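Local coordinates for protein 2-dehydro-3-deoxy-d-gluconate/2-dehydro-3-deoxy-phosphogluconate aldolase (Picrophilus torridus, PDB 4UXD) that is an aldolase of the dihydrodipicolinate synthetase family, folded as an eight-stranded beta/alpha barrel and assembled as four copies of the chain, at residues Arg189-Met194 against Phe202-Gly207; Glu166-Leu171 against Leu195-Asp200; Asp81-Val86 against Asn107-Phe112; Thr34-His39 against Pro72-Lys77. One frame throughout, in Å; residues are numbered along the deposited sequence.

Contact 1 of 4, residues Arg189-Met194 against Phe202-Gly207; sequences RGFMEM and FAVFQG
The ring of Phe191 is overlapped by the side-chain amide of Gln206, whose NE2 stands 3.7 Å above the ring plane and over its centre. The amide lies over the ring face with its plane tilted 27° from that of the ring. A bend at chi2 (57°) folds the glutamine chain back so that its end reaches the ring, while NE2 is hydrogen-bonded to Ser215 OG and OE1 to Gln208 N; with both polar ends engaged, the rotation of the amide is fixed and NE2 is kept over the ring. At the rim of the same ring, near its plane, the carbonyl Phe205 O lies 3.5 Å from Phe191 CE1, facing the slightly positive C-H edge. Val204 adds a methyl: its CG1 is 3.9 Å from Phe191 CE1 and 4.2 Å from Met194 CB, filling the angle between the two helix residues, and Val204 CG2 rests 3.7 Å from Met194 O. A beta-branched valine suits a strand here, since each methyl meets a different part of the helix. Met194 itself turns its flexible end away, toward Val168 of helix 165-174. The segments run almost antiparallel (160°), as the helix and following strand of a beta-alpha-beta unit do. Strand 203-206 pairs through its backbone with strand 178-183, helix 188-195 lies over it on the outside of the barrel, and Phe205 points from the other side of the strand onto Lys182 and Leu152.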
loop_
_atom_site.group_PDB
_atom_site.type_symbol
_atom_site.label_atom_id
_atom_site.label_comp_id
_atom_site.label_asym_id
_atom_site.label_seq_id
_atom_site.Cartn_x
_atom_site.Cartn_y
_atom_site.Cartn_z
ATOM N N ARG A 189 11.973 -13.546 1.357
ATOM C CA ARG A 189 12.206 -13.911 -0.053
ATOM C C ARG A 189 13.170 -12.955 -0.747
ATOM O O ARG A 189 14.082 -13.381 -1.464
ATOM C CB ARG A 189 10.914 -13.919 -0.839
ATOM C CG ARG A 189 10.079 -15.138 -0.631
ATOM C CD ARG A 189 8.638 -14.736 -0.516
ATOM N NE ARG A 189 7.739 -15.689 -1.136
ATOM C CZ ARG A 189 6.506 -15.378 -1.520
ATOM N NH1 ARG A 189 6.052 -14.141 -1.343
ATOM N NH2 ARG A 189 5.733 -16.294 -2.075
ATOM N N GLY A 190 12.934 -11.661 -0.538
ATOM C CA GLY A 190 13.770 -10.617 -1.103
ATOM C C GLY A 190 15.207 -10.739 -0.625
ATOM O O GLY A 190 16.148 -10.553 -1.400
ATOM N N PHE A 191 15.371 -11.061 0.653
ATOM C CA PHE A 191 16.689 -11.239 1.229
ATOM C C PHE A 191 17.405 -12.436 0.602
ATOM O O PHE A 191 18.609 -12.393 0.358
ATOM C CB PHE A 191 16.598 -11.424 2.746
ATOM C CG PHE A 191 17.935 -11.408 3.432
ATOM C CD1 PHE A 191 18.626 -10.219 3.596
ATOM C CD2 PHE A 191 18.507 -12.581 3.903
ATOM C CE1 PHE A 191 19.856 -10.206 4.220
ATOM C CE2 PHE A 191 19.744 -12.571 4.526
ATOM C CZ PHE A 191 20.419 -11.386 4.683
ATOM N N MET A 192 16.670 -13.513 0.346
ATOM C CA MET A 192 17.281 -14.673 -0.281
ATOM C C MET A 192 17.731 -14.336 -1.718
ATOM O O MET A 192 18.773 -14.820 -2.168
ATOM C CB MET A 192 16.317 -15.858 -0.266
ATOM C CG MET A 192 15.923 -16.329 1.131
ATOM S SD MET A 192 14.630 -17.588 1.123
ATOM C CE MET A 192 15.635 -19.076 1.188
ATOM N N GLU A 193 16.957 -13.523 -2.444
ATOM C CA GLU A 193 17.427 -13.037 -3.748
ATOM C C GLU A 193 18.765 -12.333 -3.582
ATOM O O GLU A 193 19.682 -12.589 -4.360
ATOM C CB GLU A 193 16.425 -12.085 -4.417
ATOM C CG GLU A 193 15.110 -12.760 -4.907
ATOM C CD GLU A 193 14.075 -11.754 -5.455
ATOM O OE1 GLU A 193 13.658 -10.835 -4.718
ATOM O OE2 GLU A 193 13.666 -11.875 -6.616
ATOM N N MET A 194 18.884 -11.456 -2.572
ATOM C CA MET A 194 20.132 -10.730 -2.321
ATOM C C MET A 194 21.263 -11.722 -1.978
ATOM O O MET A 194 22.402 -11.588 -2.466
ATOM C CB MET A 194 19.978 -9.695 -1.187
ATOM C CG MET A 194 19.060 -8.482 -1.468
ATOM S SD MET A 194 19.488 -7.434 -2.904
ATOM C CE MET A 194 18.937 -5.820 -2.369
ATOM N N PHE A 202 31.729 -10.184 -2.009
ATOM C CA PHE A 202 30.412 -9.567 -1.897
ATOM C C PHE A 202 29.638 -10.100 -0.679
ATOM O O PHE A 202 29.196 -11.258 -0.648
ATOM C CB PHE A 202 29.614 -9.783 -3.186
ATOM C CG PHE A 202 28.395 -8.909 -3.296
ATOM C CD1 PHE A 202 28.509 -7.588 -3.694
ATOM C CD2 PHE A 202 27.134 -9.406 -2.992
ATOM C CE1 PHE A 202 27.388 -6.777 -3.792
ATOM C CE2 PHE A 202 26.019 -8.605 -3.085
ATOM C CZ PHE A 202 26.147 -7.284 -3.488
ATOM N N ALA A 203 29.486 -9.228 0.318
ATOM C CA ALA A 203 28.801 -9.549 1.569
ATOM C C ALA A 203 27.303 -9.257 1.489
ATOM O O ALA A 203 26.856 -8.456 0.671
ATOM C CB ALA A 203 29.429 -8.763 2.732
ATOM N N VAL A 204 26.535 -9.929 2.338
ATOM C CA VAL A 204 25.099 -9.709 2.418
ATOM C C VAL A 204 24.689 -9.663 3.888
ATOM O O VAL A 204 24.681 -10.688 4.566
ATOM C CB VAL A 204 24.318 -10.805 1.679
ATOM C CG1 VAL A 204 22.847 -10.524 1.704
ATOM C CG2 VAL A 204 24.793 -10.910 0.238
ATOM N N PHE A 205 24.366 -8.469 4.379
ATOM C CA PHE A 205 24.051 -8.293 5.794
ATOM C C PHE A 205 22.545 -8.191 6.062
ATOM O O PHE A 205 21.819 -7.515 5.342
ATOM C CB PHE A 205 24.745 -7.041 6.337
ATOM C CG PHE A 205 26.233 -7.185 6.533
ATOM C CD1 PHE A 205 27.110 -6.873 5.513
ATOM C CD2 PHE A 205 26.755 -7.599 7.754
ATOM C CE1 PHE A 205 28.482 -6.984 5.696
ATOM C CE2 PHE A 205 28.132 -7.718 7.944
ATOM C CZ PHE A 205 28.990 -7.404 6.917
ATOM N N GLN A 206 22.100 -8.859 7.118
ATOM C CA GLN A 206 20.731 -8.751 7.590
ATOM C C GLN A 206 20.615 -7.525 8.505
ATOM O O GLN A 206 21.343 -7.401 9.485
ATOM C CB GLN A 206 20.317 -10.034 8.328
ATOM C CG GLN A 206 18.927 -9.985 8.991
ATOM C CD GLN A 206 17.803 -9.661 8.007
ATOM O OE1 GLN A 206 17.342 -8.522 7.936
ATOM N NE2 GLN A 206 17.360 -10.659 7.246
ATOM N N GLY A 207 19.675 -6.637 8.196
ATOM C CA GLY A 207 19.552 -5.372 8.889
ATOM C C GLY A 207 18.592 -5.403 10.048
ATOM O O GLY A 207 18.473 -4.423 10.779
#

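Contact 2 of 4, residues Glu166-Leu171 against Leu195-Asp200; sequences ETVKNL and LSLSDD
No ring or other flat side chain takes part where Leu197 meets Val168 and Lys169, so there are no faces or edges to cover; the contact is made by the two methyls of one leucine, spread over the surface of a helix. Leu197 CD1 touches Val168 CB at 3.8 Å, and CD2 of the same leucine sits 3.6 Å from Lys169 CB. The lysine chain crosses the leucine at about a right angle, offering its CB, CG and CD methylenes to that second methyl before a bend at chi3 (57°) turns the charged end off toward Glu166. There Lys169 NZ forms a salt bridge with Glu166 OE1 at 2.9 Å, weak as a hydrogen bond, three residues back on the same helix. A lysine suits this border because its stem is apolar and its end charged. Leu197 is the third residue of a type I turn, closed by Ser198 N to Leu195 O at 2.9 Å, and the turn presents its side chain to the helix. Lys172, a turn of helix further on, fastens the loop by its NZ to Leu197 O and to Asp199 OD2. The loop thus joins the end of helix 188-195 to strand 203-206 while leaning on helix 165-174, with Phe202 packed against both Leu197 and Val168.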
loop_
_atom_site.group_PDB
_atom_site.type_symbol
_atom_site.label_atom_id
_atom_site.label_comp_id
_atom_site.label_asym_id
_atom_site.label_seq_id
_atom_site.Cartn_x
_atom_site.Cartn_y
_atom_site.Cartn_z
ATOM N N GLU A 166 18.312 -7.409 -9.075
ATOM C CA GLU A 166 18.889 -7.343 -10.407
ATOM C C GLU A 166 19.790 -6.134 -10.533
ATOM O O GLU A 166 20.892 -6.227 -11.067
ATOM C CB GLU A 166 17.782 -7.281 -11.462
ATOM C CG GLU A 166 18.268 -7.164 -12.900
ATOM C CD GLU A 166 18.962 -8.422 -13.404
ATOM O OE1 GLU A 166 18.706 -9.521 -12.855
ATOM O OE2 GLU A 166 19.762 -8.309 -14.359
ATOM N N THR A 167 19.310 -4.997 -10.044
ATOM C CA THR A 167 20.054 -3.755 -10.133
ATOM C C THR A 167 21.349 -3.837 -9.320
ATOM O O THR A 167 22.353 -3.204 -9.667
ATOM C CB THR A 167 19.187 -2.561 -9.646
ATOM O OG1 THR A 167 17.926 -2.581 -10.328
ATOM C CG2 THR A 167 19.879 -1.223 -9.895
ATOM N N VAL A 168 21.334 -4.621 -8.245
ATOM C CA VAL A 168 22.510 -4.735 -7.408
ATOM C C VAL A 168 23.526 -5.633 -8.115
ATOM O O VAL A 168 24.724 -5.338 -8.132
ATOM C CB VAL A 168 22.180 -5.297 -6.026
ATOM C CG1 VAL A 168 23.416 -5.287 -5.152
ATOM C CG2 VAL A 168 21.096 -4.481 -5.376
ATOM N N LYS A 169 23.026 -6.719 -8.701
ATOM C CA LYS A 169 23.826 -7.614 -9.528
ATOM C C LYS A 169 24.540 -6.841 -10.628
ATOM O O LYS A 169 25.756 -6.946 -10.782
ATOM C CB LYS A 169 22.948 -8.697 -10.143
ATOM C CG LYS A 169 23.675 -9.651 -11.052
ATOM C CD LYS A 169 22.807 -10.858 -11.390
ATOM C CE LYS A 169 21.475 -10.469 -12.039
ATOM N NZ LYS A 169 20.650 -11.667 -12.423
ATOM N N ASN A 170 23.789 -6.049 -11.381
ATOM C CA ASN A 170 24.387 -5.255 -12.444
ATOM C C ASN A 170 25.523 -4.375 -11.939
ATOM O O ASN A 170 26.619 -4.403 -12.492
ATOM C CB ASN A 170 23.330 -4.389 -13.127
ATOM C CG ASN A 170 22.437 -5.184 -14.056
ATOM O OD1 ASN A 170 22.771 -6.305 -14.450
ATOM N ND2 ASN A 170 21.299 -4.602 -14.426
ATOM N N LEU A 171 25.269 -3.595 -10.893
ATOM C CA LEU A 171 26.290 -2.707 -10.359
ATOM C C LEU A 171 27.487 -3.499 -9.848
ATOM O O LEU A 171 28.641 -3.032 -9.901
ATOM C CB LEU A 171 25.723 -1.848 -9.229
ATOM C CG LEU A 171 24.700 -0.781 -9.587
ATOM C CD1 LEU A 171 23.923 -0.424 -8.330
ATOM C CD2 LEU A 171 25.384 0.448 -10.173
ATOM N N LEU A 195 20.944 -12.718 -1.152
ATOM C CA LEU A 195 21.905 -13.762 -0.795
ATOM C C LEU A 195 22.414 -14.528 -2.003
ATOM O O LEU A 195 23.521 -15.055 -1.983
ATOM C CB LEU A 195 21.287 -14.752 0.186
ATOM C CG LEU A 195 21.137 -14.292 1.637
ATOM C CD1 LEU A 195 20.354 -15.355 2.415
ATOM C CD2 LEU A 195 22.502 -14.026 2.291
ATOM N N SER A 196 21.609 -14.592 -3.060
ATOM C CA SER A 196 22.027 -15.266 -4.288
ATOM C C SER A 196 23.163 -14.510 -4.997
ATOM O O SER A 196 23.754 -15.025 -5.943
ATOM C CB SER A 196 20.840 -15.434 -5.241
ATOM O OG SER A 196 20.996 -14.621 -6.391
ATOM N N LEU A 197 23.438 -13.289 -4.541
ATOM C CA LEU A 197 24.535 -12.470 -5.054
ATOM C C LEU A 197 25.774 -12.641 -4.184
ATOM O O LEU A 197 26.823 -12.045 -4.448
ATOM C CB LEU A 197 24.148 -10.978 -5.089
ATOM C CG LEU A 197 22.877 -10.545 -5.822
ATOM C CD1 LEU A 197 22.675 -9.060 -5.639
ATOM C CD2 LEU A 197 22.932 -10.886 -7.297
ATOM N N SER A 198 25.650 -13.440 -3.134
ATOM C CA SER A 198 26.742 -13.611 -2.188
ATOM C C SER A 198 27.957 -14.283 -2.844
ATOM O O SER A 198 27.812 -15.199 -3.665
ATOM C CB SER A 198 26.262 -14.428 -0.981
ATOM O OG SER A 198 27.056 -14.195 0.161
ATOM N N ASP A 199 29.147 -13.798 -2.500
ATOM C CA ASP A 199 30.384 -14.497 -2.831
ATOM C C ASP A 199 31.531 -13.997 -1.943
ATOM O O ASP A 199 31.303 -13.440 -0.867
ATOM C CB ASP A 199 30.726 -14.346 -4.329
ATOM C CG ASP A 199 31.299 -12.985 -4.682
ATOM O OD1 ASP A 199 32.395 -12.643 -4.192
ATOM O OD2 ASP A 199 30.676 -12.269 -5.489
ATOM N N ASP A 200 32.763 -14.189 -2.396
ATOM C CA ASP A 200 33.923 -13.951 -1.546
ATOM C C ASP A 200 34.298 -12.469 -1.463
ATOM O O ASP A 200 34.881 -12.033 -0.468
ATOM C CB ASP A 200 35.101 -14.789 -2.042
ATOM C CG ASP A 200 34.823 -16.289 -1.958
ATOM O OD1 ASP A 200 34.930 -16.849 -0.845
ATOM O OD2 ASP A 200 34.493 -16.906 -2.998
#

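Contact 3 of 4, residues Asp81-Val86 against Asn107-Phe112; sequences DFLKFV and NELMKF
Two successive outer helices of the beta/alpha barrel, 76-88 and 103-115, pack side by side here through Leu83, Lys84, Leu109 and Phe112. Their segments run nearly parallel, crossing at -20°, as neighbouring helices around such a barrel do, and the axes of the two segments come no closer than 11.2 Å. That wide spacing calls for large side chains, and Phe112 supplies the largest part of the contact. With CG anti to its backbone N (chi1 171°), its ring reaches across to helix 76-88 and meets it edge-on: Leu83 CB lies near the ring plane, 4.2 Å from Phe112 CE1. Lys84 takes part with the beginning of its chain, leaving the charged end to lead off to the surface, a fitting division for a residue at the margin. Deeper in, two leucines close the interface, each with a branched end suited to a buried place between helices. Leu109 also packs on Leu76, and Phe112 on Lys80, both of helix 76-88; Lys80 in turn forms a salt bridge with Glu108 OE2, adding a charged tie between the two helices. The leucine pair meets through methyls, Leu83 CD1 lying 4.3 Å from Leu109 CD2, and Phe112 CZ lies 4.1 Å from Lys84 CB.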
loop_
_atom_site.group_PDB
_atom_site.type_symbol
_atom_site.label_atom_id
_atom_site.label_comp_id
_atom_site.label_asym_id
_atom_site.label_seq_id
_atom_site.Cartn_x
_atom_site.Cartn_y
_atom_site.Cartn_z
ATOM N N ASP A 81 31.765 16.260 10.460
ATOM C CA ASP A 81 32.395 16.389 11.764
ATOM C C ASP A 81 32.247 15.092 12.554
ATOM O O ASP A 81 33.209 14.627 13.161
ATOM C CB ASP A 81 31.811 17.578 12.536
ATOM C CG ASP A 81 32.289 18.927 11.984
ATOM O OD1 ASP A 81 33.334 18.971 11.276
ATOM O OD2 ASP A 81 31.614 19.941 12.264
ATOM N N PHE A 82 31.065 14.479 12.508
ATOM C CA PHE A 82 30.821 13.251 13.280
ATOM C C PHE A 82 31.650 12.061 12.765
ATOM O O PHE A 82 32.199 11.290 13.550
ATOM C CB PHE A 82 29.340 12.920 13.250
ATOM C CG PHE A 82 28.933 11.815 14.173
ATOM C CD1 PHE A 82 28.763 12.049 15.529
ATOM C CD2 PHE A 82 28.667 10.550 13.678
ATOM C CE1 PHE A 82 28.360 11.037 16.378
ATOM C CE2 PHE A 82 28.257 9.532 14.524
ATOM C CZ PHE A 82 28.103 9.776 15.875
ATOM N N LEU A 83 31.741 11.910 11.449
ATOM C CA LEU A 83 32.573 10.859 10.871
ATOM C C LEU A 83 34.030 11.043 11.321
ATOM O O LEU A 83 34.744 10.074 11.572
ATOM C CB LEU A 83 32.483 10.869 9.344
ATOM C CG LEU A 83 31.113 10.626 8.706
ATOM C CD1 LEU A 83 31.254 10.499 7.198
ATOM C CD2 LEU A 83 30.422 9.392 9.274
ATOM N N LYS A 84 34.467 12.294 11.430
ATOM C CA LYS A 84 35.814 12.564 11.882
ATOM C C LYS A 84 35.992 12.116 13.335
ATOM O O LYS A 84 36.958 11.438 13.670
ATOM C CB LYS A 84 36.141 14.051 11.733
ATOM C CG LYS A 84 37.603 14.335 11.400
ATOM C CD LYS A 84 37.868 15.815 11.235
ATOM C CE LYS A 84 37.853 16.531 12.583
ATOM N NZ LYS A 84 38.242 17.969 12.485
ATOM N N PHE A 85 35.052 12.477 14.193
ATOM C CA PHE A 85 35.177 12.150 15.600
ATOM C C PHE A 85 35.289 10.650 15.755
ATOM O O PHE A 85 36.228 10.145 16.369
ATOM C CB PHE A 85 33.991 12.685 16.400
ATOM C CG PHE A 85 34.068 12.388 17.877
ATOM C CD1 PHE A 85 34.837 13.181 18.723
ATOM C CD2 PHE A 85 33.358 11.330 18.427
ATOM C CE1 PHE A 85 34.904 12.913 20.096
ATOM C CE2 PHE A 85 33.416 11.064 19.800
ATOM C CZ PHE A 85 34.199 11.857 20.626
ATOM N N VAL A 86 34.349 9.938 15.151
ATOM C CA VAL A 86 34.301 8.492 15.266
ATOM C C VAL A 86 35.579 7.861 14.724
ATOM O O VAL A 86 36.106 6.924 15.322
ATOM C CB VAL A 86 33.069 7.944 14.531
ATOM C CG1 VAL A 86 33.091 6.428 14.468
ATOM C CG2 VAL A 86 31.809 8.455 15.221
ATOM N N ASN A 107 29.379 12.416 -2.951
ATOM C CA ASN A 107 30.758 12.523 -3.430
ATOM C C ASN A 107 31.633 13.213 -2.417
ATOM O O ASN A 107 32.736 12.764 -2.124
ATOM C CB ASN A 107 30.825 13.291 -4.745
ATOM C CG ASN A 107 30.172 12.555 -5.877
ATOM O OD1 ASN A 107 30.144 11.323 -5.902
ATOM N ND2 ASN A 107 29.631 13.303 -6.825
ATOM N N GLU A 108 31.130 14.315 -1.884
ATOM C CA GLU A 108 31.819 15.042 -0.828
ATOM C C GLU A 108 32.066 14.146 0.392
ATOM O O GLU A 108 33.212 14.003 0.822
ATOM C CB GLU A 108 31.003 16.276 -0.444
ATOM C CG GLU A 108 31.752 17.349 0.342
ATOM C CD GLU A 108 31.038 18.699 0.311
ATOM O OE1 GLU A 108 30.303 18.964 -0.662
ATOM O OE2 GLU A 108 31.197 19.499 1.254
ATOM N N LEU A 109 31.001 13.536 0.922
ATOM C CA LEU A 109 31.082 12.671 2.103
ATOM C C LEU A 109 31.969 11.442 1.893
ATOM O O LEU A 109 32.576 10.938 2.842
ATOM C CB LEU A 109 29.688 12.197 2.529
ATOM C CG LEU A 109 28.793 13.178 3.282
ATOM C CD1 LEU A 109 27.331 12.696 3.279
ATOM C CD2 LEU A 109 29.279 13.418 4.718
ATOM N N MET A 110 32.032 10.946 0.661
ATOM C CA MET A 110 32.856 9.771 0.379
ATOM C C MET A 110 34.324 10.161 0.256
ATOM O O MET A 110 35.196 9.523 0.838
ATOM C CB MET A 110 32.379 9.059 -0.888
ATOM C CG MET A 110 31.167 8.149 -0.641
ATOM S SD MET A 110 30.914 6.881 -1.914
ATOM C CE MET A 110 30.669 7.936 -3.309
ATOM N N LYS A 111 34.572 11.225 -0.495
ATOM C CA LYS A 111 35.898 11.798 -0.649
ATOM C C LYS A 111 36.507 12.119 0.703
ATOM O O LYS A 111 37.676 11.847 0.956
ATOM C CB LYS A 111 35.824 13.063 -1.512
ATOM C CG LYS A 111 37.162 13.694 -1.832
ATOM C CD LYS A 111 37.089 14.534 -3.101
ATOM C CE LYS A 111 36.224 15.767 -2.914
ATOM N NZ LYS A 111 36.019 16.501 -4.191
ATOM N N PHE A 112 35.687 12.690 1.570
ATOM C CA PHE A 112 36.114 13.086 2.902
ATOM C C PHE A 112 36.423 11.880 3.780
ATOM O O PHE A 112 37.370 11.907 4.554
ATOM C CB PHE A 112 35.026 13.948 3.540
ATOM C CG PHE A 112 35.242 14.236 4.994
ATOM C CD1 PHE A 112 34.732 13.392 5.963
ATOM C CD2 PHE A 112 35.929 15.371 5.396
ATOM C CE1 PHE A 112 34.909 13.667 7.318
ATOM C CE2 PHE A 112 36.107 15.648 6.744
ATOM C CZ PHE A 112 35.593 14.791 7.706
#

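Contact 4 of 4, residues Thr34-His39 against Pro72-Lys77; sequences TPLDAH and PYFTLK
Phe74 points its ring between Thr34 and Leu36, touching both with its outer end. Leu36 CD2 comes to the ring's edge, in its plane, at 3.8 Å from Phe74 CE1. The Thr34 and Phe74 side chains point toward each other, and the threonine methyl CG2 comes obliquely to within 3.7 Å of Phe74 CZ. Leu36 and Phe74 are buried, and a branched aliphatic end against an aromatic rim suits an apolar join between two loops. The threonine serves two purposes. With CG2 anti to its backbone N, the methyl goes to the apolar neighbours, Phe74 and Phe82, while OG1 is hydrogen-bonded to Gly69 O, so the buried hydroxyl is satisfied. These residues belong to two loops of the beta/alpha barrel, one leading from strand 27-31 to helix 44-56, the other running into helix 76-88; both follow the C-terminal ends of strands, the side on which barrels of this type carry their active sites. The backbone behind the first shell is fixed from helix 270-279, where Tyr273 OH bonds to Thr34 N and Tyr277 OH to Leu36 N. Next to Phe74, Thr75 is the N-cap of helix 76-88, its OG1 accepting from Glu78 N. Just before Phe74 in the chain, Tyr73 O receives Arg287 NH1 and also Ser102 OG of a neighbouring subunit, while Pro72 packs on Tyr128 of that same subunit.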
loop_
_atom_site.group_PDB
_atom_site.type_symbol
_atom_site.label_atom_id
_atom_site.label_comp_id
_atom_site.label_asym_id
_atom_site.label_seq_id
_atom_site.Cartn_x
_atom_site.Cartn_y
_atom_site.Cartn_z
ATOM N N THR A 34 23.340 8.688 16.882
ATOM C CA THR A 34 24.097 9.916 17.074
ATOM C C THR A 34 23.675 10.585 18.394
ATOM O O THR A 34 22.678 11.312 18.412
ATOM C CB THR A 34 23.856 10.866 15.903
ATOM O OG1 THR A 34 24.001 10.141 14.681
ATOM C CG2 THR A 34 24.821 12.034 15.933
ATOM N N PRO A 35 24.415 10.340 19.500
ATOM C CA PRO A 35 23.971 10.870 20.798
ATOM C C PRO A 35 23.789 12.390 20.796
ATOM O O PRO A 35 24.593 13.090 20.175
ATOM C CB PRO A 35 25.095 10.453 21.753
ATOM C CG PRO A 35 25.720 9.274 21.114
ATOM C CD PRO A 35 25.660 9.567 19.634
ATOM N N LEU A 36 22.733 12.869 21.454
ATOM C CA LEU A 36 22.401 14.292 21.482
ATOM C C LEU A 36 22.267 14.853 22.907
ATOM O O LEU A 36 21.787 14.179 23.832
ATOM C CB LEU A 36 21.094 14.560 20.726
ATOM C CG LEU A 36 20.932 14.066 19.283
ATOM C CD1 LEU A 36 19.483 14.297 18.825
ATOM C CD2 LEU A 36 21.924 14.751 18.333
ATOM N N ASP A 37 22.678 16.106 23.061
ATOM C CA ASP A 37 22.531 16.807 24.324
ATOM C C ASP A 37 21.081 17.251 24.516
ATOM O O ASP A 37 20.238 17.007 23.666
ATOM C CB ASP A 37 23.488 18.007 24.387
ATOM C CG ASP A 37 23.216 19.057 23.304
ATOM O OD1 ASP A 37 22.050 19.294 22.931
ATOM O OD2 ASP A 37 24.193 19.677 22.835
ATOM N N ALA A 38 20.802 17.925 25.622
ATOM C CA ALA A 38 19.474 18.474 25.872
ATOM C C ALA A 38 19.018 19.495 24.809
ATOM O O ALA A 38 17.850 19.868 24.788
ATOM C CB ALA A 38 19.437 19.115 27.258
ATOM N N HIS A 39 19.919 19.929 23.927
ATOM C CA HIS A 39 19.556 20.874 22.858
ATOM C C HIS A 39 19.531 20.238 21.447
ATOM O O HIS A 39 19.487 20.944 20.438
ATOM C CB HIS A 39 20.514 22.068 22.885
ATOM C CG HIS A 39 20.598 22.729 24.227
ATOM N ND1 HIS A 39 21.788 23.150 24.784
ATOM C CD2 HIS A 39 19.633 23.015 25.136
ATOM C CE1 HIS A 39 21.551 23.674 25.974
ATOM N NE2 HIS A 39 20.251 23.600 26.211
ATOM N N PRO A 72 19.695 12.080 8.061
ATOM C CA PRO A 72 19.188 13.229 7.299
ATOM C C PRO A 72 18.711 14.400 8.161
ATOM O O PRO A 72 18.361 15.452 7.632
ATOM C CB PRO A 72 18.010 12.637 6.518
ATOM C CG PRO A 72 17.549 11.539 7.342
ATOM C CD PRO A 72 18.771 10.936 7.974
ATOM N N TYR A 73 18.674 14.224 9.474
ATOM C CA TYR A 73 18.285 15.327 10.340
ATOM C C TYR A 73 19.470 16.288 10.525
ATOM O O TYR A 73 19.292 17.386 11.014
ATOM C CB TYR A 73 17.783 14.819 11.703
ATOM C CG TYR A 73 16.537 13.959 11.655
ATOM C CD1 TYR A 73 15.768 13.863 10.491
ATOM C CD2 TYR A 73 16.124 13.238 12.766
ATOM C CE1 TYR A 73 14.632 13.073 10.430
ATOM C CE2 TYR A 73 14.970 12.441 12.719
ATOM C CZ TYR A 73 14.228 12.359 11.545
ATOM O OH TYR A 73 13.084 11.569 11.489
ATOM N N PHE A 74 20.661 15.880 10.097
ATOM C CA PHE A 74 21.874 16.657 10.327
ATOM C C PHE A 74 22.359 17.343 9.062
ATOM O O PHE A 74 22.045 16.921 7.941
ATOM C CB PHE A 74 22.992 15.758 10.882
ATOM C CG PHE A 74 22.643 15.090 12.179
ATOM C CD1 PHE A 74 22.675 15.793 13.366
ATOM C CD2 PHE A 74 22.266 13.758 12.208
ATOM C CE1 PHE A 74 22.342 15.176 14.545
ATOM C CE2 PHE A 74 21.926 13.142 13.394
ATOM C CZ PHE A 74 21.965 13.848 14.559
ATOM N N THR A 75 23.145 18.396 9.256
ATOM C CA THR A 75 23.769 19.114 8.149
ATOM C C THR A 75 24.909 18.307 7.569
ATOM O O THR A 75 25.457 17.422 8.217
ATOM C CB THR A 75 24.341 20.483 8.589
ATOM O OG1 THR A 75 25.422 20.272 9.507
ATOM C CG2 THR A 75 23.279 21.332 9.244
ATOM N N LEU A 76 25.286 18.635 6.348
ATOM C CA LEU A 76 26.503 18.091 5.773
ATOM C C LEU A 76 27.715 18.361 6.677
ATOM O O LEU A 76 28.553 17.491 6.879
ATOM C CB LEU A 76 26.729 18.699 4.393
ATOM C CG LEU A 76 27.826 18.075 3.542
ATOM C CD1 LEU A 76 27.526 16.600 3.233
ATOM C CD2 LEU A 76 27.997 18.898 2.271
ATOM N N LYS A 77 27.793 19.564 7.241
ATOM C CA LYS A 77 28.901 19.914 8.117
ATOM C C LYS A 77 28.908 19.098 9.407
ATOM O O LYS A 77 29.947 18.565 9.796
ATOM C CB LYS A 77 28.863 21.406 8.430
ATOM C CG LYS A 77 29.158 22.282 7.212
ATOM C CD LYS A 77 28.941 23.751 7.509
ATOM C CE LYS A 77 29.214 24.597 6.291
ATOM N NZ LYS A 77 28.473 25.889 6.339
#

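How the contacts relate
The contacts form two pairs on the beta/alpha barrel. Along the chain, contact 4 closes first, contact 3 follows, and contacts 2 and 1 then interleave, their segments alternating between residues 166 and 207. Contacts 3 and 4 share helix 76-88 and touch along it, their centres about 14 Å apart. Contacts 1 and 2 are closer, about 9 Å between centres, and meet where helix 165-174 packs beside strand 203-206 and helix 188-195. Between the pairs the centres lie 27 to 34 Å apart without touching; contact 1 is across the chain's centre from contacts 3 and 4. Early and late barrel units are thus each packed locally, within one closed sheet.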